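Local coordinates for protein hemolysin (Streptococcus suis, PDB 3HVN) that probably lyses host cells by binding cholesterol-containing membranes, changing shape and assembling there into oligomeric pores, at residues A[85-90]-A[373-378]; A[453-458]-A[470-475]. The protein carries 1 engineered substitution. One frame throughout, in Å; residues are numbered along the deposited sequence.

Contact 1 of 2, residues A[85-90]-A[373-378]; sequences TNNSAD and PAQILS
The side-chain amides of Asn87 and Gln375 are set almost at right angles, their planes 81° apart. One face of the Asn87 amide lies over Leu377, whose CB and CD1 sit beneath its CG. The closest touch here is from Asn87 CB to Leu377 CD1, 3.5 Å. At the oxygen end of the amide, Asn87 OD1 is 3.4 Å from Gln375 CB. Asn87 CG is anti to the backbone N (chi1 -161°), which turns the amide across the neighbouring strand. Thr85 CG2 flanks the same leucine, 4.0 Å from Leu377 CD1. Its hydroxyl, Thr85 OG1, bonds Asn379 OD1.

The backbones pair antiparallel, with Asn86 opposite Ser378 and Ser88 opposite Ile376. Asn86 N donates to Ser378 O at 2.8 Å, in the carbonyl plane. The straightest bond is Ser88 N to Ile376 O, also 2.8 Å, with 163° at the hydrogen. The two return bonds, from Ser378 N and Ile376 N, are weak. Asn86 and Ser378 share the face turned to helix 190-196, and each makes a weak hydrogen bond to Thr195.

Pairing stops at Ala89. Ser88 OG accepts from Asp90 N at 3.1 Å, an ST turn. On the facing segment, Ala374 centres an inverse gamma turn. Ala89 CB meets Pro373 CB at 4.1 Å. One water donates to Ala89 O and, weakly, to Ala374 O.

Beyond Leu377, whose backbone bonds Leu52, the short strand 53-54 runs parallel to strand 376-401. This is plain sheet pairing between two long strands, 73-88 and 376-401. They belong to the elongated, curved sheet characteristic of domain 2 in cholesterol-dependent cytolysins.

Contact 2 of 2, residues A[453-458]-A[470-475]; sequences LHVNIQ and TVYDKD
This antiparallel hairpin, interrupted by a classic beta bulge, belongs to the C-terminal beta sandwich. The His454 ring lies between two acidic side chains of the facing strand. His454 ND1 donates to Asp475 OD2 at 2.6 Å. That bond is bent, 133° at the hydrogen, and the oxygen is 31° out of the ring plane. His454 NE2 makes a weak bond to Asp473 OD1, also 2.6 Å. The Asp473 carboxylate stands nearly upright to the ring, 86° between planes. His454 CG is anti to the backbone N, and this carries the ring over to the other strand. Two carboxylates so near would favour a positively charged imidazole.

Asn456 lies on the same face, and its ND2 comes close to Asp473 OD1 without a good bonding angle. Gln458 NE2 makes a long, weak hydrogen bond to Asn456 OD1.

The opposite face is mostly apolar and turned into the sandwich; Lys474 lies on it too, its NZ hydrogen-bonded to the Tyr495 hydroxyl. Val455 CG1 meets Tyr472 CE2 at 3.9 Å, while Val455 O lies at the edge of the ring. Ile457 CD1 reaches Tyr472 CB at 3.6 Å. Further out, Ile484 touches Val455 and Ile457. Asp497 bonds the Tyr472 hydroxyl, and Tyr495 meets the Tyr472 ring edge-to-face.

The backbone sets this register. Val455 exchanges two good bonds with Lys474, the straighter from Val455 N to Lys474 O at 2.8 Å. At the bulge, Val471 and Tyr472 both face Ile457. Ile457 O accepts twice, from Tyr472 N at 2.8 Å and from Val471 N at 3.0 Å.

How the contacts relate
The two contacts lie on opposite sides of the centre of the elongated chain, their centres about 62 Å apart and their nearest atoms about 41 Å apart. They share no strand. Contact 1 joins strands far apart in sequence and lies at the surface; its side chains are mostly small or amide groups, with a water at the fraying end. Contact 2 closes a local hairpin and is partly buried. Its chemistry is two-sided, with a histidine-carboxylate cluster on one face and a mainly aliphatic and aromatic layer on the other. Strand 376-401, held in contact 1, runs on towards the beta sandwich that contains contact 2.

Contact 1 of 2, residues A[85-90]-A[373-378]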
loop_
_atom_site.group_PDB
_atom_site.type_symbol
_atom_site.label_atom_id
_atom_site.label_comp_id
_atom_site.label_asym_id
_atom_site.label_seq_id
_atom_site.Cartn_x
_atom_site.Cartn_y
_atom_site.Cartn_z
ATOM N N THR A 85 -12.458 3.711 2.365
ATOM C CA THR A 85 -13.433 4.434 1.560
ATOM C C THR A 85 -12.748 5.103 0.376
ATOM O O THR A 85 -11.650 5.640 0.512
ATOM C CB THR A 85 -14.147 5.514 2.396
ATOM O OG1 THR A 85 -14.920 4.891 3.429
ATOM C CG2 THR A 85 -15.062 6.356 1.519
ATOM N N ASN A 86 -13.396 5.067 -0.783
ATOM C CA ASN A 86 -12.849 5.715 -1.969
ATOM C C ASN A 86 -13.920 6.372 -2.832
ATOM O O ASN A 86 -14.776 5.697 -3.404
ATOM C CB ASN A 86 -12.031 4.726 -2.801
ATOM C CG ASN A 86 -11.115 5.419 -3.792
ATOM O OD1 ASN A 86 -10.673 6.546 -3.563
ATOM N ND2 ASN A 86 -10.820 4.746 -4.898
ATOM N N ASN A 87 -13.862 7.696 -2.920
ATOM C CA ASN A 87 -14.800 8.461 -3.729
ATOM C C ASN A 87 -14.043 9.246 -4.792
ATOM O O ASN A 87 -13.384 10.238 -4.483
ATOM C CB ASN A 87 -15.601 9.413 -2.840
ATOM C CG ASN A 87 -16.878 9.893 -3.498
ATOM O OD1 ASN A 87 -17.026 9.830 -4.718
ATOM N ND2 ASN A 87 -17.811 10.376 -2.687
ATOM N N SER A 88 -14.130 8.802 -6.043
ATOM C CA SER A 88 -13.343 9.425 -7.103
ATOM C C SER A 88 -13.956 9.280 -8.493
ATOM O O SER A 88 -14.621 8.289 -8.792
ATOM C CB SER A 88 -11.920 8.861 -7.105
ATOM O OG SER A 88 -11.168 9.382 -8.187
ATOM N N ALA A 89 -13.714 10.277 -9.338
ATOM C CA ALA A 89 -14.197 10.261 -10.715
ATOM C C ALA A 89 -13.061 9.955 -11.685
ATOM O O ALA A 89 -13.222 10.068 -12.901
ATOM C CB ALA A 89 -14.852 11.587 -11.064
ATOM N N ASP A 90 -11.911 9.573 -11.139
ATOM C CA ASP A 90 -10.759 9.203 -11.952
ATOM C C ASP A 90 -10.621 7.685 -12.002
ATOM O O ASP A 90 -10.091 7.070 -11.077
ATOM C CB ASP A 90 -9.482 9.828 -11.390
ATOM C CG ASP A 90 -8.269 9.561 -12.260
ATOM O OD1 ASP A 90 -8.439 9.412 -13.488
ATOM O OD2 ASP A 90 -7.145 9.503 -11.717
ATOM N N PRO A 373 -18.810 15.868 -12.370
ATOM C CA PRO A 373 -17.868 14.746 -12.370
ATOM C C PRO A 373 -18.520 13.484 -11.816
ATOM O O PRO A 373 -18.993 13.488 -10.680
ATOM C CB PRO A 373 -16.760 15.220 -11.426
ATOM C CG PRO A 373 -16.842 16.707 -11.461
ATOM C CD PRO A 373 -18.298 17.023 -11.612
ATOM N N ALA A 374 -18.549 12.423 -12.617
ATOM C CA ALA A 374 -19.124 11.155 -12.185
ATOM C C ALA A 374 -18.218 10.479 -11.163
ATOM O O ALA A 374 -17.387 9.640 -11.513
ATOM C CB ALA A 374 -19.356 10.244 -13.380
ATOM N N GLN A 375 -18.382 10.850 -9.897
ATOM C CA GLN A 375 -17.539 10.324 -8.831
ATOM C C GLN A 375 -18.054 8.997 -8.290
ATOM O O GLN A 375 -19.029 8.957 -7.541
ATOM C CB GLN A 375 -17.421 11.336 -7.690
ATOM C CG GLN A 375 -16.663 12.599 -8.054
ATOM C CD GLN A 375 -16.458 13.515 -6.863
ATOM O OE1 GLN A 375 -16.941 13.241 -5.764
ATOM N NE2 GLN A 375 -15.738 14.610 -7.076
ATOM N N ILE A 376 -17.392 7.912 -8.676
ATOM C CA ILE A 376 -17.707 6.598 -8.134
ATOM C C ILE A 376 -17.296 6.529 -6.668
ATOM O O ILE A 376 -16.175 6.902 -6.305
ATOM C CB ILE A 376 -17.002 5.469 -8.914
ATOM C CG1 ILE A 376 -17.693 5.225 -10.258
ATOM C CG2 ILE A 376 -16.988 4.187 -8.099
ATOM C CD1 ILE A 376 -17.447 6.309 -11.287
ATOM N N LEU A 377 -18.216 6.068 -5.827
ATOM C CA LEU A 377 -17.937 5.876 -4.411
ATOM C C LEU A 377 -17.854 4.386 -4.109
ATOM O O LEU A 377 -18.544 3.582 -4.734
ATOM C CB LEU A 377 -19.022 6.529 -3.554
ATOM C CG LEU A 377 -18.910 6.335 -2.039
ATOM C CD1 LEU A 377 -17.561 6.816 -1.527
ATOM C CD2 LEU A 377 -20.045 7.047 -1.319
ATOM N N SER A 378 -17.004 4.019 -3.156
ATOM C CA SER A 378 -16.833 2.617 -2.797
ATOM C C SER A 378 -16.337 2.461 -1.364
ATOM O O SER A 378 -15.316 3.035 -0.981
ATOM C CB SER A 378 -15.870 1.930 -3.766
ATOM O OG SER A 378 -15.778 0.542 -3.497
HETATM O O HOH W 1 -15.495 9.155 -14.364
#

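Contact 2 of 2, residues A[453-458]-A[470-475]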
loop_
_atom_site.group_PDB
_atom_site.type_symbol
_atom_site.label_atom_id
_atom_site.label_comp_id
_atom_site.label_asym_id
_atom_site.label_seq_id
_atom_site.Cartn_x
_atom_site.Cartn_y
_atom_site.Cartn_z
ATOM N N LEU A 453 12.467 -6.094 33.792
ATOM C CA LEU A 453 13.503 -6.905 34.421
ATOM C C LEU A 453 14.143 -6.172 35.592
ATOM O O LEU A 453 14.471 -4.990 35.491
ATOM C CB LEU A 453 14.578 -7.281 33.399
ATOM C CG LEU A 453 15.912 -7.769 33.971
ATOM C CD1 LEU A 453 15.736 -9.080 34.726
ATOM C CD2 LEU A 453 16.950 -7.919 32.868
ATOM N N HIS A 454 14.319 -6.879 36.704
ATOM C CA HIS A 454 15.012 -6.317 37.856
ATOM C C HIS A 454 16.018 -7.297 38.451
ATOM O O HIS A 454 15.717 -8.480 38.647
ATOM C CB HIS A 454 14.024 -5.865 38.931
ATOM C CG HIS A 454 14.683 -5.271 40.137
ATOM N ND1 HIS A 454 15.209 -3.998 40.145
ATOM C CD2 HIS A 454 14.911 -5.780 41.370
ATOM C CE1 HIS A 454 15.728 -3.746 41.333
ATOM N NE2 HIS A 454 15.560 -4.811 42.096
ATOM N N VAL A 455 17.211 -6.786 38.740
ATOM C CA VAL A 455 18.286 -7.596 39.299
ATOM C C VAL A 455 18.727 -7.078 40.665
ATOM O O VAL A 455 19.065 -5.900 40.820
ATOM C CB VAL A 455 19.507 -7.638 38.361
ATOM C CG1 VAL A 455 20.659 -8.385 39.021
ATOM C CG2 VAL A 455 19.130 -8.280 37.034
ATOM N N ASN A 456 18.718 -7.975 41.647
ATOM C CA ASN A 456 19.150 -7.654 43.001
ATOM C C ASN A 456 20.071 -8.735 43.556
ATOM O O ASN A 456 19.641 -9.859 43.819
ATOM C CB ASN A 456 17.939 -7.470 43.920
ATOM C CG ASN A 456 18.329 -7.069 45.334
ATOM O OD1 ASN A 456 19.388 -7.449 45.833
ATOM N ND2 ASN A 456 17.466 -6.300 45.988
ATOM N N ILE A 457 21.341 -8.387 43.731
ATOM C CA ILE A 457 22.319 -9.306 44.295
ATOM C C ILE A 457 22.993 -8.707 45.524
ATOM O O ILE A 457 23.450 -7.558 45.505
ATOM C CB ILE A 457 23.381 -9.707 43.257
ATOM C CG1 ILE A 457 23.936 -8.468 42.558
ATOM C CG2 ILE A 457 22.785 -10.648 42.233
ATOM C CD1 ILE A 457 24.710 -8.772 41.296
ATOM N N GLN A 458 23.045 -9.497 46.592
ATOM C CA GLN A 458 23.619 -9.052 47.856
ATOM C C GLN A 458 24.781 -9.954 48.263
ATOM O O GLN A 458 24.921 -11.066 47.754
ATOM C CB GLN A 458 22.547 -9.050 48.948
ATOM C CG GLN A 458 21.262 -8.342 48.547
ATOM C CD GLN A 458 20.134 -8.569 49.535
ATOM O OE1 GLN A 458 20.360 -9.002 50.665
ATOM N NE2 GLN A 458 18.910 -8.276 49.113
ATOM N N THR A 470 23.682 -5.275 50.579
ATOM C CA THR A 470 23.244 -5.180 49.193
ATOM C C THR A 470 24.397 -4.734 48.298
ATOM O O THR A 470 25.038 -3.715 48.555
ATOM C CB THR A 470 22.057 -4.210 49.037
ATOM O OG1 THR A 470 21.811 -3.973 47.646
ATOM C CG2 THR A 470 22.351 -2.888 49.731
ATOM N N VAL A 471 24.659 -5.508 47.252
ATOM C CA VAL A 471 25.776 -5.232 46.357
ATOM C C VAL A 471 25.320 -4.579 45.059
ATOM O O VAL A 471 25.989 -3.687 44.534
ATOM C CB VAL A 471 26.557 -6.518 46.023
ATOM C CG1 VAL A 471 27.550 -6.262 44.899
ATOM C CG2 VAL A 471 27.263 -7.038 47.258
ATOM N N TYR A 472 24.180 -5.026 44.545
ATOM C CA TYR A 472 23.675 -4.525 43.273
ATOM C C TYR A 472 22.153 -4.617 43.245
ATOM O O TYR A 472 21.577 -5.599 43.706
ATOM C CB TYR A 472 24.293 -5.324 42.123
ATOM C CG TYR A 472 23.898 -4.880 40.732
ATOM C CD1 TYR A 472 24.773 -4.143 39.944
ATOM C CD2 TYR A 472 22.662 -5.218 40.198
ATOM C CE1 TYR A 472 24.422 -3.743 38.669
ATOM C CE2 TYR A 472 22.302 -4.821 38.923
ATOM C CZ TYR A 472 23.185 -4.085 38.163
ATOM O OH TYR A 472 22.830 -3.690 36.893
ATOM N N ASP A 473 21.504 -3.587 42.713
ATOM C CA ASP A 473 20.047 -3.543 42.683
ATOM C C ASP A 473 19.569 -2.579 41.607
ATOM O O ASP A 473 19.587 -1.364 41.805
ATOM C CB ASP A 473 19.504 -3.109 44.045
ATOM C CG ASP A 473 18.002 -3.270 44.151
ATOM O OD1 ASP A 473 17.497 -4.358 43.808
ATOM O OD2 ASP A 473 17.327 -2.312 44.583
ATOM N N LYS A 474 19.138 -3.116 40.469
ATOM C CA LYS A 474 18.757 -2.258 39.351
ATOM C C LYS A 474 17.624 -2.809 38.491
ATOM O O LYS A 474 17.464 -4.023 38.346
ATOM C CB LYS A 474 19.968 -1.974 38.455
ATOM C CG LYS A 474 21.069 -1.157 39.108
ATOM C CD LYS A 474 22.205 -0.895 38.131
ATOM C CE LYS A 474 23.372 -0.194 38.806
ATOM N NZ LYS A 474 24.520 -0.015 37.875
ATOM N N ASP A 475 16.840 -1.895 37.926
ATOM C CA ASP A 475 15.910 -2.229 36.859
ATOM C C ASP A 475 16.709 -2.246 35.565
ATOM O O ASP A 475 17.380 -1.269 35.232
ATOM C CB ASP A 475 14.796 -1.186 36.764
ATOM C CG ASP A 475 13.930 -1.137 38.007
ATOM O OD1 ASP A 475 13.171 -0.157 38.165
ATOM O OD2 ASP A 475 14.006 -2.075 38.826
#